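Local coordinates for acetyl xylan esterase (Paenibacillus sp. R4, PDB 6AGQ), which probably removes acetyl groups from acetylated xylan by hydrolysing their ester bonds, as a cold-active enzyme of the alpha/beta-hydrolase clan, at residues 89-94 with 180-185; 147-152 with 250-255; 268-273 with 281-286. All coordinates share one frame; numbering follows the deposited sequence.

Contact 1 (89-94 with 180-185); sequences LVKYHG and AVYGGS
The ring of Tyr182 is met obliquely along its CD2-CE2 side by two side chains from the neighbouring strand: Leu89 CD2 comes to 3.9 Å from Tyr182 CD2, and Lys91 CD to 3.8 Å from Tyr182 CE2. On the other face of the sheet the Tyr92 ring has Val181 beside it, again obliquely, with Val181 CG1 4.2 Å from Tyr92 OH. These residues belong to two adjacent parallel strands in the central sheet of an alpha/beta-hydrolase fold. Helices 153-170 and 186-197 pack on the face carrying Val90, Tyr92 and Val181, and the Tyr92 hydroxyl is hydrogen-bonded to Cys161 O. With CG anti to the backbone N (chi1 175°) and the chain extended beyond it, Lys91 runs alongside the tyrosine in the same direction, its methylenes against the ring and its NZ in a weak, long ion pair with Glu104. An alanine in place of Lys91 would probably leave the CE2 side of Tyr182 without that aliphatic neighbour and the ring freer to turn. The strands are joined by Val90 N to Ala180 O (2.8 Å, 168° at the hydrogen), Tyr182 N to Val90 O (2.8 Å) and Tyr92 N to Tyr182 O (3.0 Å). The second strand then leads into Ser185, just before a helix, where a positive phi of 63° and the GxSxG sequence are consistent with a nucleophile elbow; Ser185 OG is hydrogen-bonded to His303 NE2, consistent with the serine-histidine pair of a catalytic triad, as in other alpha/beta-hydrolases. Beyond Gly183 the strands no longer bond directly: one water donates to Tyr92 O at 2.7 Å and accepts from Gly184 N at 2.8 Å.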
loop_
_atom_site.group_PDB
_atom_site.type_symbol
_atom_site.label_atom_id
_atom_site.label_comp_id
_atom_site.label_asym_id
_atom_site.label_seq_id
_atom_site.Cartn_x
_atom_site.Cartn_y
_atom_site.Cartn_z
ATOM N N LEU A 89 -13.160 38.462 10.181
ATOM C CA LEU A 89 -12.509 37.186 10.309
ATOM C C LEU A 89 -11.261 37.127 9.402
ATOM O O LEU A 89 -11.286 37.444 8.185
ATOM C CB LEU A 89 -13.515 36.100 9.974
ATOM C CG LEU A 89 -13.076 34.698 10.344
ATOM C CD1 LEU A 89 -14.270 33.913 10.827
ATOM C CD2 LEU A 89 -12.367 33.999 9.179
ATOM N N VAL A 90 -10.154 36.730 9.987
ATOM C CA VAL A 90 -8.914 36.521 9.202
ATOM C C VAL A 90 -8.639 35.045 9.152
ATOM O O VAL A 90 -8.483 34.351 10.207
ATOM C CB VAL A 90 -7.732 37.343 9.813
ATOM C CG1 VAL A 90 -6.442 37.069 9.080
ATOM C CG2 VAL A 90 -8.028 38.845 9.737
ATOM N N LYS A 91 -8.595 34.552 7.930
ATOM C CA LYS A 91 -8.325 33.157 7.650
ATOM C C LYS A 91 -6.850 32.917 7.172
ATOM O O LYS A 91 -6.359 33.572 6.257
ATOM C CB LYS A 91 -9.285 32.677 6.563
ATOM C CG LYS A 91 -9.053 31.283 6.083
ATOM C CD LYS A 91 -10.203 30.736 5.252
ATOM C CE LYS A 91 -9.905 29.296 4.842
ATOM N NZ LYS A 91 -10.894 28.848 3.818
ATOM N N TYR A 92 -6.200 31.908 7.725
ATOM C CA TYR A 92 -4.826 31.522 7.342
ATOM C C TYR A 92 -4.878 30.103 6.837
ATOM O O TYR A 92 -5.694 29.306 7.291
ATOM C CB TYR A 92 -3.936 31.597 8.546
ATOM C CG TYR A 92 -3.827 32.948 9.246
ATOM C CD1 TYR A 92 -3.401 34.049 8.591
ATOM C CD2 TYR A 92 -4.119 33.084 10.596
ATOM C CE1 TYR A 92 -3.273 35.268 9.224
ATOM C CE2 TYR A 92 -3.969 34.284 11.239
ATOM C CZ TYR A 92 -3.553 35.389 10.531
ATOM O OH TYR A 92 -3.434 36.613 11.159
ATOM N N HIS A 93 -4.029 29.730 5.905
ATOM C CA HIS A 93 -4.271 28.533 5.138
ATOM C C HIS A 93 -3.252 27.459 5.499
ATOM O O HIS A 93 -2.260 27.718 6.146
ATOM C CB HIS A 93 -4.281 28.814 3.633
ATOM C CG HIS A 93 -2.938 29.185 3.096
ATOM N ND1 HIS A 93 -1.903 28.262 2.950
ATOM C CD2 HIS A 93 -2.480 30.361 2.603
ATOM C CE1 HIS A 93 -0.860 28.882 2.422
ATOM N NE2 HIS A 93 -1.180 30.156 2.214
ATOM N N GLY A 94 -3.559 26.260 5.051
ATOM C CA GLY A 94 -2.762 25.059 5.290
ATOM C C GLY A 94 -1.472 24.941 4.528
ATOM O O GLY A 94 -1.165 25.707 3.627
ATOM N N ALA A 180 -11.734 37.975 14.650
ATOM C CA ALA A 180 -11.464 36.568 14.895
ATOM C C ALA A 180 -10.412 36.073 13.914
ATOM O O ALA A 180 -10.332 36.582 12.788
ATOM C CB ALA A 180 -12.709 35.742 14.768
ATOM N N VAL A 181 -9.588 35.139 14.375
ATOM C CA VAL A 181 -8.494 34.513 13.577
ATOM C C VAL A 181 -8.784 33.019 13.491
ATOM O O VAL A 181 -9.182 32.413 14.500
ATOM C CB VAL A 181 -7.075 34.831 14.108
ATOM C CG1 VAL A 181 -6.679 36.288 13.844
ATOM C CG2 VAL A 181 -6.959 34.573 15.582
ATOM N N TYR A 182 -8.699 32.443 12.273
ATOM C CA TYR A 182 -9.182 31.080 11.985
ATOM C C TYR A 182 -8.267 30.417 10.969
ATOM O O TYR A 182 -7.684 31.077 10.140
ATOM C CB TYR A 182 -10.629 31.113 11.486
ATOM C CG TYR A 182 -11.017 29.997 10.577
ATOM C CD1 TYR A 182 -11.081 28.681 11.050
ATOM C CD2 TYR A 182 -11.297 30.221 9.241
ATOM C CE1 TYR A 182 -11.347 27.600 10.207
ATOM C CE2 TYR A 182 -11.613 29.168 8.392
ATOM C CZ TYR A 182 -11.630 27.855 8.881
ATOM O OH TYR A 182 -11.904 26.791 8.075
ATOM N N GLY A 183 -8.117 29.105 11.068
ATOM C CA GLY A 183 -7.352 28.324 10.118
ATOM C C GLY A 183 -7.192 26.896 10.521
ATOM O O GLY A 183 -7.172 26.570 11.733
ATOM N N GLY A 184 -7.087 26.049 9.515
ATOM C CA GLY A 184 -6.786 24.656 9.728
ATOM C C GLY A 184 -5.317 24.289 9.515
ATOM O O GLY A 184 -4.668 24.729 8.557
ATOM N N SER A 185 -4.818 23.452 10.410
ATOM C CA SER A 185 -3.486 22.922 10.344
ATOM C C SER A 185 -2.352 23.958 10.450
ATOM O O SER A 185 -2.265 24.601 11.465
ATOM C CB SER A 185 -3.326 22.003 9.172
ATOM O OG SER A 185 -2.093 21.305 9.427
HETATM O O HOH W 1 -7.042 27.009 6.911
#

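Contact 2 (147-152 with 250-255); sequences LDPASY and LSYFDG
Tyr152 reaches across to Phe253 and Leu250 along its whole length. Its CB lies 4.2 Å from Phe253 CZ, and with CG anti to the backbone N (chi1 179°) the ring is carried on over the phenylalanine, the two side chains running antiparallel to one another. CD2 sits over one face of the Phe253 ring, offset toward the rim and 3.5 Å from Phe253 CE2, while the next atom, CE2, is 3.9 Å from Phe253 CD2. The planes are inclined at 49°. At the far end CZ and OH meet Leu250 CD2, the hydroxyl at 3.4 Å, and OH is hydrogen-bonded to Met142 O. The contact thus packs the loop leading into helix 153-170 against the C-terminal end of helix 243-251 and the type I turn Ser251-Asp254 that follows. On the loop side an Asx turn forms, Asp148 OD1 accepting from Ala150 N. Between these two residues, Pro149 supplies the remaining contacts. Its CB is 4.0 Å from Phe253 CE2, its carbonyl oxygen lies in the plane of the Phe253 ring at the edge, and CG approaches Tyr252 CE2 at 3.8 Å. Tyr252 CB rests on the Phe253 face opposite Tyr152.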
loop_
_atom_site.group_PDB
_atom_site.type_symbol
_atom_site.label_atom_id
_atom_site.label_comp_id
_atom_site.label_asym_id
_atom_site.label_seq_id
_atom_site.Cartn_x
_atom_site.Cartn_y
_atom_site.Cartn_z
ATOM N N LEU A 147 18.675 26.714 11.930
ATOM C CA LEU A 147 19.709 26.923 12.952
ATOM C C LEU A 147 19.760 28.248 13.709
ATOM O O LEU A 147 20.489 28.343 14.697
ATOM C CB LEU A 147 21.074 26.575 12.379
ATOM C CG LEU A 147 21.135 25.090 11.969
ATOM C CD1 LEU A 147 22.505 24.804 11.333
ATOM C CD2 LEU A 147 20.856 24.129 13.137
ATOM N N ASP A 148 18.962 29.237 13.319
ATOM C CA ASP A 148 18.911 30.511 14.020
ATOM C C ASP A 148 17.495 31.109 13.931
ATOM O O ASP A 148 17.050 31.368 12.837
ATOM C CB ASP A 148 19.946 31.452 13.379
ATOM C CG ASP A 148 20.000 32.871 14.034
ATOM O OD1 ASP A 148 19.408 33.131 15.131
ATOM O OD2 ASP A 148 20.661 33.751 13.422
ATOM N N PRO A 149 16.821 31.388 15.079
ATOM C CA PRO A 149 15.462 31.918 14.969
ATOM C C PRO A 149 15.364 33.281 14.242
ATOM O O PRO A 149 14.330 33.567 13.681
ATOM C CB PRO A 149 14.979 32.044 16.425
ATOM C CG PRO A 149 16.203 31.979 17.255
ATOM C CD PRO A 149 17.225 31.197 16.484
ATOM N N ALA A 150 16.409 34.092 14.286
ATOM C CA ALA A 150 16.432 35.376 13.599
ATOM C C ALA A 150 16.224 35.240 12.096
ATOM O O ALA A 150 15.675 36.157 11.502
ATOM C CB ALA A 150 17.744 36.122 13.862
ATOM N N SER A 151 16.641 34.114 11.502
ATOM C CA SER A 151 16.497 33.912 10.036
ATOM C C SER A 151 15.543 32.770 9.636
ATOM O O SER A 151 15.440 32.415 8.447
ATOM C CB SER A 151 17.903 33.660 9.429
ATOM O OG SER A 151 18.427 32.434 9.913
ATOM N N TYR A 152 14.826 32.204 10.621
ATOM C CA TYR A 152 13.987 31.057 10.369
ATOM C C TYR A 152 12.709 31.406 9.561
ATOM O O TYR A 152 12.040 32.379 9.896
ATOM C CB TYR A 152 13.637 30.393 11.675
ATOM C CG TYR A 152 12.728 29.179 11.526
ATOM C CD1 TYR A 152 13.186 28.059 10.865
ATOM C CD2 TYR A 152 11.411 29.172 12.057
ATOM C CE1 TYR A 152 12.396 26.954 10.739
ATOM C CE2 TYR A 152 10.591 28.060 11.909
ATOM C CZ TYR A 152 11.087 26.954 11.224
ATOM O OH TYR A 152 10.324 25.802 11.061
ATOM N N LEU A 250 13.046 26.314 17.159
ATOM C CA LEU A 250 11.618 26.052 16.960
ATOM C C LEU A 250 10.734 26.486 18.139
ATOM O O LEU A 250 9.513 26.798 17.947
ATOM C CB LEU A 250 11.408 24.570 16.610
ATOM C CG LEU A 250 12.032 24.096 15.252
ATOM C CD1 LEU A 250 12.020 22.569 15.071
ATOM C CD2 LEU A 250 11.324 24.715 14.079
ATOM N N SER A 251 11.334 26.550 19.352
ATOM C CA SER A 251 10.575 26.957 20.543
ATOM C C SER A 251 9.965 28.395 20.466
ATOM O O SER A 251 8.875 28.652 20.960
ATOM C CB SER A 251 11.489 26.803 21.803
ATOM O OG SER A 251 12.556 27.801 21.759
ATOM N N TYR A 252 10.670 29.311 19.821
ATOM C CA TYR A 252 10.168 30.676 19.539
ATOM C C TYR A 252 8.902 30.718 18.702
ATOM O O TYR A 252 8.177 31.712 18.757
ATOM C CB TYR A 252 11.245 31.523 18.857
ATOM C CG TYR A 252 12.418 31.815 19.769
ATOM C CD1 TYR A 252 12.393 32.907 20.650
ATOM C CD2 TYR A 252 13.546 31.000 19.767
ATOM C CE1 TYR A 252 13.471 33.167 21.493
ATOM C CE2 TYR A 252 14.625 31.262 20.599
ATOM C CZ TYR A 252 14.586 32.332 21.455
ATOM O OH TYR A 252 15.659 32.559 22.308
ATOM N N PHE A 253 8.627 29.638 17.972
ATOM C CA PHE A 253 7.506 29.568 17.046
ATOM C C PHE A 253 6.462 28.536 17.464
ATOM O O PHE A 253 5.466 28.291 16.736
ATOM C CB PHE A 253 8.043 29.271 15.643
ATOM C CG PHE A 253 9.128 30.132 15.275
ATOM C CD1 PHE A 253 8.866 31.397 14.767
ATOM C CD2 PHE A 253 10.442 29.742 15.477
ATOM C CE1 PHE A 253 9.902 32.270 14.510
ATOM C CE2 PHE A 253 11.473 30.609 15.247
ATOM C CZ PHE A 253 11.202 31.849 14.710
ATOM N N ASP A 254 6.646 27.942 18.641
ATOM C CA ASP A 254 5.834 26.807 19.053
ATOM C C ASP A 254 4.461 27.285 19.569
ATOM O O ASP A 254 4.371 28.056 20.520
ATOM C CB ASP A 254 6.549 25.968 20.103
ATOM C CG ASP A 254 5.947 24.567 20.263
ATOM O OD1 ASP A 254 4.710 24.436 20.478
ATOM O OD2 ASP A 254 6.728 23.589 20.187
ATOM N N GLY A 255 3.395 26.791 18.943
ATOM C CA GLY A 255 2.030 27.153 19.348
ATOM C C GLY A 255 1.692 26.933 20.824
ATOM O O GLY A 255 0.892 27.659 21.384
#

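Contact 3 (268-273 with 281-286); sequences MAITLQ and TCFAAY
Ile270 points its CD1 methyl at the centre of the Phe283 ring, 3.7 Å from the centroid and only 11° off the ring normal, a well-centred CH-pi contact. In the isoleucine CG1 is anti to the carbonyl carbon (chi1 -57°) and the chain continues extended to CD1, which carries the methyl out over the ring. Nearer its root, Ile270 CG1 lies 4.0 Å from Cys282 CB, so one turn of the helix offers it both a small residue and an aromatic face. Two residues back along the strand, Met268 and Tyr286 lie alongside each other, pointing opposite ways. The methionine is extended as far as SD and then bends at its last torsion, bringing CE to 3.9 Å from Tyr286 CB; its own CB lies 4.2 Å from Tyr286 CD1. The sulfur also passes 3.8 Å from Cys282 O, which is already engaged by Tyr286 N within the helix. Strand 265-271 and helix 279-286 are the first two elements of a beta-alpha-beta crossover that ends in strand 293-298, and the segment axes run close to antiparallel (155°), 9.3 Å apart. The third element takes part as well: Val295 packs on Ile270 and Tyr286, and Leu297 on Phe283. Between the two segments the contact is essentially apolar, made by methyl, thioether and aromatic groups with no hydrogen bond across it, while a cation-pi contact of Lys293 with the Tyr286 ring adds a charged component from the next strand.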
loop_
_atom_site.group_PDB
_atom_site.type_symbol
_atom_site.label_atom_id
_atom_site.label_comp_id
_atom_site.label_asym_id
_atom_site.label_seq_id
_atom_site.Cartn_x
_atom_site.Cartn_y
_atom_site.Cartn_z
ATOM N N MET A 268 -11.198 25.384 19.762
ATOM C CA MET A 268 -10.361 24.440 19.089
ATOM C C MET A 268 -11.022 23.117 18.657
ATOM O O MET A 268 -11.610 22.450 19.470
ATOM C CB MET A 268 -9.139 24.146 19.958
ATOM C CG MET A 268 -8.092 23.383 19.152
ATOM S SD MET A 268 -6.581 22.948 19.977
ATOM C CE MET A 268 -5.914 24.546 20.497
ATOM N N ALA A 269 -10.848 22.728 17.396
ATOM C CA ALA A 269 -11.097 21.375 16.897
ATOM C C ALA A 269 -9.883 20.444 17.004
ATOM O O ALA A 269 -8.758 20.787 16.582
ATOM C CB ALA A 269 -11.497 21.424 15.415
ATOM N N ILE A 270 -10.117 19.236 17.526
ATOM C CA ILE A 270 -9.063 18.211 17.566
ATOM C C ILE A 270 -9.653 16.926 17.024
ATOM O O ILE A 270 -10.790 16.559 17.351
ATOM C CB ILE A 270 -8.585 18.004 18.996
ATOM C CG1 ILE A 270 -8.102 19.338 19.569
ATOM C CG2 ILE A 270 -7.527 16.896 19.078
ATOM C CD1 ILE A 270 -7.676 19.303 21.036
ATOM N N THR A 271 -8.892 16.252 16.204
ATOM C CA THR A 271 -9.340 15.049 15.555
ATOM C C THR A 271 -8.478 13.929 16.094
ATOM O O THR A 271 -7.246 13.993 16.010
ATOM C CB THR A 271 -9.206 15.189 14.009
ATOM O OG1 THR A 271 -7.969 15.810 13.692
ATOM C CG2 THR A 271 -10.350 16.113 13.457
ATOM N N LEU A 272 -9.112 12.921 16.679
ATOM C CA LEU A 272 -8.376 11.945 17.493
ATOM C C LEU A 272 -7.587 10.914 16.719
ATOM O O LEU A 272 -6.745 10.279 17.294
ATOM C CB LEU A 272 -9.301 11.212 18.456
ATOM C CG LEU A 272 -9.841 12.001 19.656
ATOM C CD1 LEU A 272 -10.542 11.054 20.622
ATOM C CD2 LEU A 272 -8.759 12.781 20.397
ATOM N N GLN A 273 -7.894 10.714 15.446
ATOM C CA GLN A 273 -7.185 9.765 14.603
ATOM C C GLN A 273 -6.099 10.465 13.750
ATOM O O GLN A 273 -5.503 9.840 12.885
ATOM C CB GLN A 273 -8.169 9.040 13.638
ATOM C CG GLN A 273 -9.291 8.228 14.291
ATOM C CD GLN A 273 -8.835 7.375 15.462
ATOM O OE1 GLN A 273 -7.867 6.606 15.361
ATOM N NE2 GLN A 273 -9.489 7.551 16.596
ATOM N N THR A 281 -0.365 16.843 20.725
ATOM C CA THR A 281 0.302 18.128 20.472
ATOM C C THR A 281 -0.738 19.279 20.446
ATOM O O THR A 281 -0.472 20.387 20.878
ATOM C CB THR A 281 1.190 18.101 19.212
ATOM O OG1 THR A 281 0.421 17.854 18.009
ATOM C CG2 THR A 281 2.301 17.046 19.389
ATOM N N CYS A 282 -1.931 18.971 19.972
ATOM C CA CYS A 282 -3.049 19.901 19.960
ATOM C C CYS A 282 -3.501 20.172 21.384
ATOM O O CYS A 282 -3.638 21.348 21.758
ATOM C CB CYS A 282 -4.157 19.363 19.078
ATOM S SG CYS A 282 -3.674 19.379 17.326
ATOM N N PHE A 283 -3.682 19.108 22.176
ATOM C CA PHE A 283 -4.033 19.220 23.596
ATOM C C PHE A 283 -3.008 19.981 24.437
ATOM O O PHE A 283 -3.407 20.822 25.272
ATOM C CB PHE A 283 -4.405 17.872 24.235
ATOM C CG PHE A 283 -5.887 17.591 24.208
ATOM C CD1 PHE A 283 -6.748 18.329 24.989
ATOM C CD2 PHE A 283 -6.435 16.618 23.348
ATOM C CE1 PHE A 283 -8.118 18.094 24.944
ATOM C CE2 PHE A 283 -7.801 16.385 23.297
ATOM C CZ PHE A 283 -8.640 17.121 24.096
ATOM N N ALA A 284 -1.722 19.781 24.153
ATOM C CA ALA A 284 -0.666 20.498 24.812
ATOM C C ALA A 284 -0.747 22.020 24.709
ATOM O O ALA A 284 -0.516 22.725 25.719
ATOM C CB ALA A 284 0.681 20.019 24.273
ATOM N N ALA A 285 -0.989 22.550 23.506
ATOM C CA ALA A 285 -1.305 23.993 23.362
ATOM C C ALA A 285 -2.667 24.391 24.023
ATOM O O ALA A 285 -2.692 25.332 24.832
ATOM C CB ALA A 285 -1.266 24.442 21.873
ATOM N N TYR A 286 -3.759 23.678 23.706
ATOM C CA TYR A 286 -5.105 23.895 24.345
ATOM C C TYR A 286 -5.006 24.006 25.875
ATOM O O TYR A 286 -5.526 24.920 26.473
ATOM C CB TYR A 286 -6.075 22.738 23.975
ATOM C CG TYR A 286 -7.477 22.874 24.558
ATOM C CD1 TYR A 286 -8.347 23.808 24.030
ATOM C CD2 TYR A 286 -7.915 22.107 25.647
ATOM C CE1 TYR A 286 -9.594 23.989 24.526
ATOM C CE2 TYR A 286 -9.194 22.282 26.167
ATOM C CZ TYR A 286 -10.034 23.236 25.586
ATOM O OH TYR A 286 -11.349 23.526 25.990
#

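From the N terminus, segment 89-94 comes first, and contact 1 closes the 85-residue excursion that brings the chain back to the adjacent strand at 180-185. Within that excursion lies segment 147-152, whose partner at 250-255 comes only after contact 1 has closed, so contacts 1 and 2 cross. Contact 3 follows in series and closes a short connection of seven residues. Contacts 1 and 3 both reach the same sheet, their centres about 16 Å apart, the former joining two strands and the latter seating a helix. Contact 2 ties the loop before helix 153-170 to the end of helix 243-251 and touches contact 3 through Gly255 O, 3.9 Å from Ala285 CB.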